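Local coordinates for MUTM (fpg) protein (Thermus thermophilus, PDB 1EE8) that belongs to the MutM (Fpg) family, which joins a beta-rich N-terminal domain to a helical H2TH domain and a zinc finger, here holding a zinc ion, at residues 30-35 with 101-106; 169-174 with 188-193; 48-53 with 119-124; 73-78 with 213-218. One frame throughout, in Å; residues are numbered along the deposited sequence.

Interaction 1 (30-35 with 101-106); sequences PARYRN and FGRLFG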
# COMPACT_ATOMS: atom_id res chain seq x y z
N PRO A 30 -3.62 -12.33 -1.48
CA PRO A 30 -4.02 -10.95 -1.75
C PRO A 30 -5.52 -10.82 -2.04
O PRO A 30 -6.07 -9.73 -2.00
CB PRO A 30 -3.14 -10.55 -2.94
CG PRO A 30 -2.86 -11.88 -3.62
CD PRO A 30 -2.60 -12.78 -2.44
N ALA A 31 -6.17 -11.95 -2.30
CA ALA A 31 -7.61 -11.95 -2.57
C ALA A 31 -8.39 -11.65 -1.30
O ALA A 31 -9.36 -10.90 -1.32
CB ALA A 31 -8.04 -13.30 -3.14
N ARG A 32 -7.96 -12.26 -0.20
CA ARG A 32 -8.63 -12.09 1.09
C ARG A 32 -8.02 -10.99 1.96
O ARG A 32 -8.72 -10.30 2.70
CB ARG A 32 -8.62 -13.41 1.86
CG ARG A 32 -9.43 -14.54 1.24
CD ARG A 32 -9.48 -15.75 2.17
NE ARG A 32 -10.39 -16.80 1.71
CZ ARG A 32 -10.13 -17.65 0.72
NH1 ARG A 32 -8.96 -17.59 0.08
NH2 ARG A 32 -11.02 -18.57 0.37
N TYR A 33 -6.70 -10.84 1.89
CA TYR A 33 -5.99 -9.84 2.67
C TYR A 33 -5.52 -8.80 1.68
O TYR A 33 -4.47 -8.94 1.06
CB TYR A 33 -4.84 -10.52 3.40
CG TYR A 33 -5.33 -11.79 4.04
CD1 TYR A 33 -6.53 -11.80 4.76
CD2 TYR A 33 -4.66 -12.99 3.87
CE1 TYR A 33 -7.05 -12.98 5.27
CE2 TYR A 33 -5.17 -14.18 4.38
CZ TYR A 33 -6.37 -14.16 5.07
OH TYR A 33 -6.92 -15.34 5.51
N ARG A 34 -6.33 -7.76 1.54
CA ARG A 34 -6.08 -6.70 0.57
C ARG A 34 -5.34 -5.47 1.04
O ARG A 34 -5.65 -4.91 2.10
CB ARG A 34 -7.42 -6.27 -0.03
CG ARG A 34 -8.20 -7.42 -0.62
CD ARG A 34 -9.66 -7.04 -0.85
NE ARG A 34 -10.45 -8.21 -1.21
CZ ARG A 34 -11.77 -8.31 -1.04
NH1 ARG A 34 -12.46 -7.30 -0.52
NH2 ARG A 34 -12.40 -9.42 -1.40
N ASN A 35 -4.38 -5.05 0.22
CA ASN A 35 -3.59 -3.86 0.50
C ASN A 35 -2.98 -3.84 1.89
O ASN A 35 -2.92 -2.79 2.52
CB ASN A 35 -4.47 -2.61 0.31
CG ASN A 35 -5.07 -2.53 -1.08
OD1 ASN A 35 -6.29 -2.55 -1.25
ND2 ASN A 35 -4.21 -2.44 -2.08
N PHE A 101 -13.26 -17.30 6.12
CA PHE A 101 -14.23 -16.24 5.88
C PHE A 101 -13.65 -14.89 6.29
O PHE A 101 -14.09 -13.84 5.83
CB PHE A 101 -15.51 -16.51 6.66
CG PHE A 101 -16.39 -17.54 6.02
CD1 PHE A 101 -17.06 -17.25 4.83
CD2 PHE A 101 -16.54 -18.80 6.58
CE1 PHE A 101 -17.88 -18.20 4.22
CE2 PHE A 101 -17.35 -19.76 5.99
CZ PHE A 101 -18.03 -19.46 4.80
N GLY A 102 -12.64 -14.92 7.16
CA GLY A 102 -12.01 -13.68 7.59
C GLY A 102 -11.42 -12.89 6.44
O GLY A 102 -11.07 -13.44 5.39
N ARG A 103 -11.31 -11.58 6.63
CA ARG A 103 -10.73 -10.70 5.62
C ARG A 103 -9.89 -9.63 6.31
O ARG A 103 -10.12 -9.33 7.48
CB ARG A 103 -11.85 -10.02 4.81
CG ARG A 103 -12.71 -10.97 3.98
CD ARG A 103 -11.98 -11.42 2.73
NE ARG A 103 -12.83 -12.26 1.88
CZ ARG A 103 -13.14 -13.53 2.15
NH1 ARG A 103 -13.92 -14.21 1.32
NH2 ARG A 103 -12.67 -14.11 3.24
N LEU A 104 -8.92 -9.10 5.59
CA LEU A 104 -8.08 -8.02 6.12
C LEU A 104 -8.11 -6.92 5.07
O LEU A 104 -8.08 -7.19 3.87
CB LEU A 104 -6.62 -8.48 6.33
CG LEU A 104 -6.29 -9.37 7.53
CD1 LEU A 104 -4.77 -9.62 7.57
CD2 LEU A 104 -6.76 -8.71 8.83
N PHE A 105 -8.18 -5.68 5.53
CA PHE A 105 -8.24 -4.53 4.64
C PHE A 105 -7.26 -3.44 5.05
O PHE A 105 -7.36 -2.89 6.15
CB PHE A 105 -9.64 -3.92 4.63
CG PHE A 105 -10.73 -4.89 4.26
CD1 PHE A 105 -11.09 -5.07 2.93
CD2 PHE A 105 -11.41 -5.59 5.25
CE1 PHE A 105 -12.13 -5.94 2.59
CE2 PHE A 105 -12.45 -6.46 4.92
CZ PHE A 105 -12.81 -6.64 3.58
N GLY A 106 -6.32 -3.13 4.17
CA GLY A 106 -5.38 -2.06 4.45
C GLY A 106 -6.05 -0.86 3.81
O GLY A 106 -6.36 -0.88 2.61
O HOH W 1 -13.68 -16.91 1.47
O HOH W 2 -9.51 -15.76 5.89
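Tyr33 and Leu104 are bridge partners in a parallel strand pair and send their side chains to the same face of the sheet, Tyr33 CD1 resting 3.7 Å from Leu104 CB. With CG beside its own backbone N (chi1 -46°), the Tyr33 ring lies against Leu104 CB and CG. One water links Tyr33 OH to Gly102 O. On the other face, the extended Arg34 runs alongside Phe105 and sets NH1 at the ring edge, 3.4 Å from Phe105 CE1; Arg34 NE bonds back to Ala31 O at 2.9 Å. Arg103 bends at chi2 (-76°), its NH2 bonds to Gly102 O at 2.8 Å, and Arg32 CG sits over one face of its guanidinium, displaced toward the rim. The two arginines share a water, which accepts from Arg103 NH1 at 2.7 Å and weakly from Arg32 NE, while Asp29 forms a salt bridge with Arg32. Backbone bonds knit the pair: Leu104 N to Arg32 O, Arg34 N to Leu104 O, and Gly106 N to Arg34 O at 2.8 Å. Strand 33-34 is outermost in the chain's large sheet; beyond strand 103-108 runs the antiparallel strand 62-67, where Leu104 packs on Ala66 and Phe105 on Val65.

Interaction 2 (169-174 with 188-193); sequences FRARLS and RRLYRA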
# COMPACT_ATOMS: atom_id res chain seq x y z
N PHE A 169 -34.44 -14.44 24.49
CA PHE A 169 -34.90 -15.32 25.56
C PHE A 169 -34.97 -14.54 26.86
O PHE A 169 -35.93 -14.65 27.62
CB PHE A 169 -33.95 -16.49 25.80
CG PHE A 169 -34.32 -17.30 27.01
CD1 PHE A 169 -35.37 -18.20 26.97
CD2 PHE A 169 -33.66 -17.09 28.22
CE1 PHE A 169 -35.77 -18.88 28.11
CE2 PHE A 169 -34.05 -17.77 29.37
CZ PHE A 169 -35.11 -18.67 29.31
N ARG A 170 -33.93 -13.76 27.13
CA ARG A 170 -33.92 -13.01 28.37
C ARG A 170 -35.13 -12.09 28.43
O ARG A 170 -35.72 -11.92 29.49
CB ARG A 170 -32.62 -12.23 28.51
CG ARG A 170 -32.50 -11.61 29.89
CD ARG A 170 -31.10 -11.12 30.20
NE ARG A 170 -30.12 -12.20 30.22
CZ ARG A 170 -28.89 -12.05 30.68
NH1 ARG A 170 -28.04 -13.08 30.67
NH2 ARG A 170 -28.50 -10.88 31.16
N ALA A 171 -35.50 -11.51 27.29
CA ALA A 171 -36.64 -10.60 27.21
C ALA A 171 -37.96 -11.34 27.02
O ALA A 171 -39.02 -10.72 26.95
CB ALA A 171 -36.43 -9.61 26.06
N ARG A 172 -37.89 -12.66 26.92
CA ARG A 172 -39.08 -13.49 26.73
C ARG A 172 -39.92 -13.06 25.53
O ARG A 172 -41.14 -12.87 25.64
CB ARG A 172 -39.93 -13.48 28.00
CG ARG A 172 -39.19 -13.99 29.25
CD ARG A 172 -38.82 -15.46 29.12
NE ARG A 172 -38.43 -16.04 30.40
CZ ARG A 172 -37.25 -15.88 30.99
NH1 ARG A 172 -36.30 -15.16 30.41
NH2 ARG A 172 -37.02 -16.44 32.17
N LEU A 173 -39.27 -12.91 24.38
CA LEU A 173 -39.95 -12.50 23.16
C LEU A 173 -39.71 -13.48 22.03
O LEU A 173 -38.64 -14.08 21.92
CB LEU A 173 -39.47 -11.11 22.74
CG LEU A 173 -39.82 -9.96 23.68
CD1 LEU A 173 -39.18 -8.66 23.19
CD2 LEU A 173 -41.34 -9.81 23.76
N SER A 174 -40.72 -13.65 21.18
CA SER A 174 -40.59 -14.55 20.05
C SER A 174 -39.63 -14.00 19.01
O SER A 174 -39.73 -12.84 18.61
CB SER A 174 -41.94 -14.79 19.39
OG SER A 174 -41.77 -15.50 18.19
N ARG A 188 -38.90 -2.25 25.16
CA ARG A 188 -38.02 -1.84 26.25
C ARG A 188 -37.34 -3.06 26.90
O ARG A 188 -36.19 -2.97 27.34
CB ARG A 188 -38.78 -1.04 27.31
CG ARG A 188 -39.01 0.43 26.95
CD ARG A 188 -39.06 1.32 28.19
NE ARG A 188 -39.17 2.75 27.86
CZ ARG A 188 -40.27 3.33 27.39
NH1 ARG A 188 -41.37 2.61 27.18
NH2 ARG A 188 -40.27 4.62 27.10
N ARG A 189 -38.04 -4.19 26.95
CA ARG A 189 -37.45 -5.40 27.54
C ARG A 189 -36.32 -5.91 26.65
O ARG A 189 -35.25 -6.28 27.14
CB ARG A 189 -38.49 -6.51 27.69
CG ARG A 189 -39.49 -6.30 28.80
CD ARG A 189 -39.82 -7.62 29.47
NE ARG A 189 -40.38 -8.60 28.54
CZ ARG A 189 -41.63 -8.57 28.08
NH1 ARG A 189 -42.04 -9.51 27.24
NH2 ARG A 189 -42.46 -7.61 28.47
N LEU A 190 -36.56 -5.92 25.34
CA LEU A 190 -35.57 -6.37 24.39
C LEU A 190 -34.35 -5.44 24.40
O LEU A 190 -33.21 -5.88 24.27
CB LEU A 190 -36.18 -6.44 22.99
CG LEU A 190 -35.30 -7.00 21.87
CD1 LEU A 190 -34.68 -8.32 22.31
CD2 LEU A 190 -36.12 -7.18 20.61
N TYR A 191 -34.61 -4.15 24.57
CA TYR A 191 -33.56 -3.14 24.61
C TYR A 191 -32.64 -3.39 25.80
O TYR A 191 -31.42 -3.40 25.66
CB TYR A 191 -34.17 -1.74 24.75
CG TYR A 191 -33.17 -0.61 24.94
CD1 TYR A 191 -32.46 -0.09 23.86
CD2 TYR A 191 -32.94 -0.08 26.20
CE1 TYR A 191 -31.53 0.94 24.04
CE2 TYR A 191 -32.02 0.95 26.39
CZ TYR A 191 -31.32 1.45 25.31
OH TYR A 191 -30.42 2.48 25.49
N ARG A 192 -33.24 -3.61 26.96
CA ARG A 192 -32.49 -3.86 28.18
C ARG A 192 -31.78 -5.21 28.17
O ARG A 192 -30.61 -5.33 28.56
CB ARG A 192 -33.46 -3.77 29.37
CG ARG A 192 -32.83 -3.95 30.73
CD ARG A 192 -33.89 -3.77 31.82
NE ARG A 192 -33.45 -4.29 33.11
CZ ARG A 192 -34.21 -4.32 34.20
NH1 ARG A 192 -35.44 -3.84 34.15
NH2 ARG A 192 -33.73 -4.82 35.33
N ALA A 193 -32.50 -6.25 27.73
CA ALA A 193 -31.92 -7.59 27.68
C ALA A 193 -30.70 -7.64 26.76
O ALA A 193 -29.67 -8.22 27.09
CB ALA A 193 -32.97 -8.58 27.20
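Two bends in the Arg189 side chain, at chi2 (-143°) and chi3 (-59°), bring NE within 3.0 Å of Ala171 O. The guanidinium grips that one oxygen side-on: NE gives the straighter bond (158° at the hydrogen), and NH1 adds a longer one, 3.3 Å from Ala171 O. The oxygen lies close to the guanidinium plane, so both N-H groups point at it. Leu173 CD2 touches the same group, 3.6 Å from Arg189 NH1. Beside this polar grip, alanine methyls and leucine branches make the apolar part of the contact. Ala171 CB rests 3.7 Å from Leu190 CA and 3.8 Å from Ala193 CB, while Leu173 CD1 meets Leu190 CB at 3.7 Å; Arg170 CB also lies against the Ala193 methyl. Helix 161-170 ends here in a Schellman motif, with Arg172 at positive phi. Arg172 N and NH1 both bond to Phe169 O, from opposite faces of its plane, and the Arg172 side chain lies about 6 Å from the bound zinc ion. The contact ties the end of one helix of the H2TH family region to the flank of helix 184-203. A guanidinium at a carbonyl just past the C-terminal end of a helix is probably favourable electrostatically, and the salt bridge from Arg189 NH2 to Glu185 would help balance its charge.

Interaction 3 (48-53 with 119-124); sequences DRRGKF and LRLGPE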
# COMPACT_ATOMS: atom_id res chain seq x y z
N ASP A 48 -9.24 -0.41 17.71
CA ASP A 48 -10.64 -0.09 17.92
C ASP A 48 -11.55 -1.20 17.42
O ASP A 48 -11.11 -2.14 16.75
CB ASP A 48 -11.02 1.21 17.19
CG ASP A 48 -10.19 2.40 17.65
OD1 ASP A 48 -9.99 2.56 18.87
OD2 ASP A 48 -9.76 3.18 16.78
N ARG A 49 -12.82 -1.10 17.79
CA ARG A 49 -13.82 -2.07 17.36
C ARG A 49 -15.07 -1.32 16.98
O ARG A 49 -15.54 -0.44 17.70
CB ARG A 49 -14.18 -3.05 18.49
CG ARG A 49 -15.30 -4.02 18.09
CD ARG A 49 -15.85 -4.80 19.28
NE ARG A 49 -16.48 -3.92 20.26
CZ ARG A 49 -17.59 -3.23 20.04
NH1 ARG A 49 -18.09 -2.45 20.99
NH2 ARG A 49 -18.22 -3.33 18.88
N ARG A 50 -15.60 -1.66 15.82
CA ARG A 50 -16.83 -1.06 15.33
C ARG A 50 -17.61 -2.30 14.93
O ARG A 50 -17.19 -3.04 14.04
CB ARG A 50 -16.57 -0.17 14.12
CG ARG A 50 -17.77 0.64 13.68
CD ARG A 50 -18.05 1.79 14.63
NE ARG A 50 -19.23 2.56 14.22
CZ ARG A 50 -20.48 2.23 14.50
NH1 ARG A 50 -20.75 1.13 15.20
NH2 ARG A 50 -21.48 2.99 14.08
N GLY A 51 -18.74 -2.53 15.60
CA GLY A 51 -19.53 -3.71 15.30
C GLY A 51 -18.67 -4.93 15.55
O GLY A 51 -18.13 -5.11 16.64
N LYS A 52 -18.53 -5.76 14.52
CA LYS A 52 -17.73 -6.98 14.61
C LYS A 52 -16.35 -6.78 14.00
O LYS A 52 -15.59 -7.73 13.87
CB LYS A 52 -18.42 -8.13 13.89
CG LYS A 52 -19.76 -8.50 14.47
CD LYS A 52 -20.44 -9.56 13.63
CE LYS A 52 -21.84 -9.84 14.14
NZ LYS A 52 -22.60 -10.67 13.17
N PHE A 53 -16.04 -5.55 13.61
CA PHE A 53 -14.74 -5.28 13.00
C PHE A 53 -13.70 -4.86 14.01
O PHE A 53 -14.00 -4.17 14.99
CB PHE A 53 -14.83 -4.16 11.95
CG PHE A 53 -15.67 -4.50 10.76
CD1 PHE A 53 -17.01 -4.14 10.72
CD2 PHE A 53 -15.11 -5.14 9.66
CE1 PHE A 53 -17.78 -4.40 9.60
CE2 PHE A 53 -15.88 -5.41 8.53
CZ PHE A 53 -17.21 -5.04 8.50
N LEU A 119 -19.58 1.62 7.26
CA LEU A 119 -20.08 2.99 7.16
C LEU A 119 -21.54 3.16 7.59
O LEU A 119 -21.95 4.26 7.96
CB LEU A 119 -19.93 3.50 5.73
CG LEU A 119 -18.50 3.80 5.26
CD1 LEU A 119 -18.52 4.17 3.79
CD2 LEU A 119 -17.92 4.93 6.10
N ARG A 120 -22.32 2.09 7.53
CA ARG A 120 -23.72 2.17 7.89
C ARG A 120 -24.06 1.54 9.25
O ARG A 120 -25.21 1.59 9.68
CB ARG A 120 -24.58 1.51 6.81
CG ARG A 120 -24.26 0.06 6.55
CD ARG A 120 -25.43 -0.62 5.85
NE ARG A 120 -25.20 -2.04 5.60
CZ ARG A 120 -24.41 -2.51 4.64
NH1 ARG A 120 -24.26 -3.82 4.50
NH2 ARG A 120 -23.78 -1.68 3.82
N LEU A 121 -23.08 0.94 9.91
CA LEU A 121 -23.33 0.32 11.21
C LEU A 121 -24.09 1.26 12.14
O LEU A 121 -23.81 2.46 12.19
CB LEU A 121 -22.01 -0.09 11.88
CG LEU A 121 -21.26 -1.28 11.27
CD1 LEU A 121 -19.95 -1.47 12.01
CD2 LEU A 121 -22.12 -2.53 11.35
N GLY A 122 -25.05 0.71 12.88
CA GLY A 122 -25.82 1.53 13.80
C GLY A 122 -25.00 1.84 15.03
O GLY A 122 -23.81 1.50 15.09
N PRO A 123 -25.59 2.48 16.04
CA PRO A 123 -24.85 2.81 17.26
C PRO A 123 -24.31 1.58 17.98
O PRO A 123 -24.89 0.49 17.91
CB PRO A 123 -25.89 3.57 18.09
CG PRO A 123 -27.18 2.92 17.66
CD PRO A 123 -27.02 2.84 16.17
N GLU A 124 -23.19 1.75 18.67
CA GLU A 124 -22.56 0.67 19.41
C GLU A 124 -23.45 0.35 20.63
O GLU A 124 -23.60 1.18 21.54
CB GLU A 124 -21.16 1.08 19.86
CG GLU A 124 -20.07 0.02 19.65
CD GLU A 124 -19.75 -0.23 18.18
OE1 GLU A 124 -18.59 -0.61 17.88
OE2 GLU A 124 -20.64 -0.08 17.33
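Gly51 takes the second position of a type II' turn from Arg50 to Phe53, and its backbone N points at Glu124, donating to OE1 at 3.0 Å. That oxygen is met on its syn side, with the donor 32° out of the carboxylate plane. Glu124 bends at chi2 and lays its carboxylate between two arginines. Arg49 NH2 forms a salt bridge with Glu124 OE1 at 2.9 Å, the guanidinium and carboxylate planes turned only 23° apart. The same Arg49 NH2 donates to Gly51 O at 2.9 Å, in the carbonyl plane on a lone pair, so one nitrogen links turn and acid; Arg49 NE has a further salt bridge to Glu7 of helix 3-17. The turn is the two-residue loop of a beta hairpin joining strands 42-50 and 53-58 in the sheet of the N-terminal domain, and the partner segment is the chain that leaves helix 117-120, belonging to the H2TH family region. Arg50 bends at chi2 (74°) and runs past Leu121 in the opposite direction. Arg50 closes end-on on Gly122 O with both terminal nitrogens, NH1 at 3.1 Å and NH2 at 2.9 Å, the oxygen lying in the guanidinium plane. Arg50 NH1 also forms a salt bridge with Glu124 OE2, though its modelled length is unusually short and doubtful. Leu121 CB sits over one face of this guanidinium, displaced toward the rim, and Leu121 CD1 lies 3.5 Å from Arg50 CG. Leu121 CD1 also approaches the edge of the Phe53 ring, 4.2 Å from Phe53 CD1, while the Phe53 side chain also touches Leu117 and Leu118.

Interaction 4 (73-78 with 213-218); sequences GFRLEP and SYRQPD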
# COMPACT_ATOMS: atom_id res chain seq x y z
N GLY A 73 -9.74 -15.53 14.01
CA GLY A 73 -9.30 -15.05 15.30
C GLY A 73 -7.80 -14.82 15.32
O GLY A 73 -7.07 -15.40 14.51
N PHE A 74 -7.35 -13.95 16.21
CA PHE A 74 -5.93 -13.66 16.36
C PHE A 74 -5.44 -14.52 17.51
O PHE A 74 -6.10 -14.60 18.54
CB PHE A 74 -5.72 -12.18 16.68
CG PHE A 74 -5.91 -11.28 15.50
CD1 PHE A 74 -4.94 -11.20 14.51
CD2 PHE A 74 -7.09 -10.56 15.34
CE1 PHE A 74 -5.14 -10.42 13.37
CE2 PHE A 74 -7.30 -9.78 14.20
CZ PHE A 74 -6.32 -9.71 13.22
N ARG A 75 -4.30 -15.19 17.33
CA ARG A 75 -3.72 -16.05 18.36
C ARG A 75 -2.28 -15.62 18.65
O ARG A 75 -1.62 -15.00 17.81
CB ARG A 75 -3.72 -17.51 17.89
CG ARG A 75 -5.10 -18.12 17.61
CD ARG A 75 -5.95 -18.11 18.87
NE ARG A 75 -7.31 -18.60 18.62
CZ ARG A 75 -7.62 -19.87 18.44
NH1 ARG A 75 -8.88 -20.22 18.21
NH2 ARG A 75 -6.68 -20.80 18.49
N LEU A 76 -1.78 -15.94 19.84
CA LEU A 76 -0.41 -15.59 20.21
C LEU A 76 0.60 -16.66 19.77
O LEU A 76 1.81 -16.44 19.81
CB LEU A 76 -0.34 -15.35 21.72
CG LEU A 76 -1.26 -14.20 22.16
CD1 LEU A 76 -1.05 -13.90 23.64
CD2 LEU A 76 -0.98 -12.96 21.32
N GLU A 77 0.08 -17.82 19.35
CA GLU A 77 0.91 -18.92 18.85
C GLU A 77 0.33 -19.37 17.51
O GLU A 77 -0.88 -19.35 17.33
CB GLU A 77 0.90 -20.11 19.81
CG GLU A 77 2.22 -20.33 20.50
CD GLU A 77 2.22 -19.86 21.93
OE1 GLU A 77 1.74 -18.73 22.17
OE2 GLU A 77 2.69 -20.62 22.81
N PRO A 78 1.18 -19.78 16.57
CA PRO A 78 0.67 -20.21 15.26
C PRO A 78 -0.16 -21.50 15.34
O PRO A 78 0.04 -22.33 16.23
CB PRO A 78 1.94 -20.36 14.43
CG PRO A 78 2.97 -20.75 15.45
CD PRO A 78 2.65 -19.89 16.64
N SER A 213 -14.47 -23.38 18.48
CA SER A 213 -13.94 -22.51 17.43
C SER A 213 -13.30 -21.24 17.98
O SER A 213 -12.18 -20.89 17.60
CB SER A 213 -15.07 -22.15 16.46
OG SER A 213 -14.60 -21.31 15.41
N TYR A 214 -14.02 -20.55 18.85
CA TYR A 214 -13.51 -19.31 19.44
C TYR A 214 -12.64 -19.51 20.68
O TYR A 214 -12.94 -20.33 21.55
CB TYR A 214 -14.67 -18.39 19.82
CG TYR A 214 -14.24 -17.21 20.68
CD1 TYR A 214 -13.44 -16.20 20.17
CD2 TYR A 214 -14.64 -17.13 22.02
CE1 TYR A 214 -13.04 -15.12 20.96
CE2 TYR A 214 -14.24 -16.06 22.82
CZ TYR A 214 -13.45 -15.06 22.28
OH TYR A 214 -13.07 -14.00 23.07
N ARG A 215 -11.56 -18.74 20.74
CA ARG A 215 -10.63 -18.76 21.86
C ARG A 215 -9.96 -17.39 21.92
O ARG A 215 -9.74 -16.76 20.89
CB ARG A 215 -9.55 -19.83 21.67
CG ARG A 215 -10.06 -21.25 21.83
CD ARG A 215 -8.92 -22.25 21.76
NE ARG A 215 -9.34 -23.59 22.16
CZ ARG A 215 -9.88 -23.88 23.35
NH1 ARG A 215 -10.07 -22.93 24.25
NH2 ARG A 215 -10.23 -25.13 23.63
N GLN A 216 -9.66 -16.93 23.12
CA GLN A 216 -9.00 -15.64 23.30
C GLN A 216 -7.59 -15.78 22.70
O GLN A 216 -7.16 -16.89 22.40
CB GLN A 216 -8.95 -15.30 24.79
CG GLN A 216 -10.34 -15.08 25.38
CD GLN A 216 -10.31 -14.83 26.88
OE1 GLN A 216 -9.50 -14.06 27.39
NE2 GLN A 216 -11.22 -15.48 27.60
N PRO A 217 -6.87 -14.66 22.51
CA PRO A 217 -5.52 -14.74 21.93
C PRO A 217 -4.57 -15.77 22.53
O PRO A 217 -3.92 -16.52 21.78
CB PRO A 217 -5.01 -13.31 22.07
CG PRO A 217 -6.26 -12.51 21.86
CD PRO A 217 -7.25 -13.26 22.74
N ASP A 218 -4.47 -15.82 23.85
CA ASP A 218 -3.58 -16.76 24.51
C ASP A 218 -4.03 -18.21 24.40
O ASP A 218 -3.26 -19.13 24.70
CB ASP A 218 -3.38 -16.39 25.99
CG ASP A 218 -4.68 -16.41 26.77
OD1 ASP A 218 -5.45 -17.38 26.63
OD2 ASP A 218 -4.93 -15.45 27.55
O HOH W 3 -10.94 -17.73 17.93
O HOH W 4 -2.64 -19.11 21.01
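Pro217 O is gripped by two donors: Leu76 N at 2.9 Å, above the carbonyl plane, and a water at 3.0 Å, which in turn accepts weakly from Glu77 N. Arg75 CA adds a CA-H...O contact to the same oxygen. A second such contact runs the other way, with Pro217 CA 3.4 Å from Phe74 O, so the two backbones are stitched together around the proline. Leu76 CG lies beside its own backbone N, anti to the carbonyl carbon (chi1 -60°), and meets Pro217 CB at 3.9 Å. One branch, CD1, reaches on to Asp218 CA. The Arg75 side chain turns at chi2 (-61°) and its guanidinium comes to lie with one face against Arg215 CB, 3.5 Å from Arg75 NH1 and displaced toward the rim. At the edge, in the guanidinium plane, a water accepts from Arg75 NH1 at 3.2 Å and from Arg215 N at 3.0 Å. The charged ends of the two arginines stay apart. Arg75 NE, by contrast, is buried by the contact without a partner in the model. The loop 213-218 thereby covers the end of strand 73-75, which is outermost in the large sheet and pairs antiparallel with strand 92-96; helix 3-17 meets both segments, Leu16 touching Leu76 and Arg12 touching Pro217.

All four contacts are partly buried, and none is a wholly apolar core. Interactions 1, 3 and 4 reach the same large sheet: interactions 1 and 4 hold its two outermost strands, the first by regular parallel bonding, the other by a loop joined through one backbone bond and waters. Interaction 3, nearest the centre of the chain, uses a hairpin tip of that sheet and relies on salt bridges. Interaction 2 lies about 36 Å, centre to centre, from interaction 1 and on the opposite side of the chain's centre; it joins helices, pairing alanine and leucine contacts with one arginine-carbonyl grip. Along the chain it is nested inside the loop closed by interaction 4.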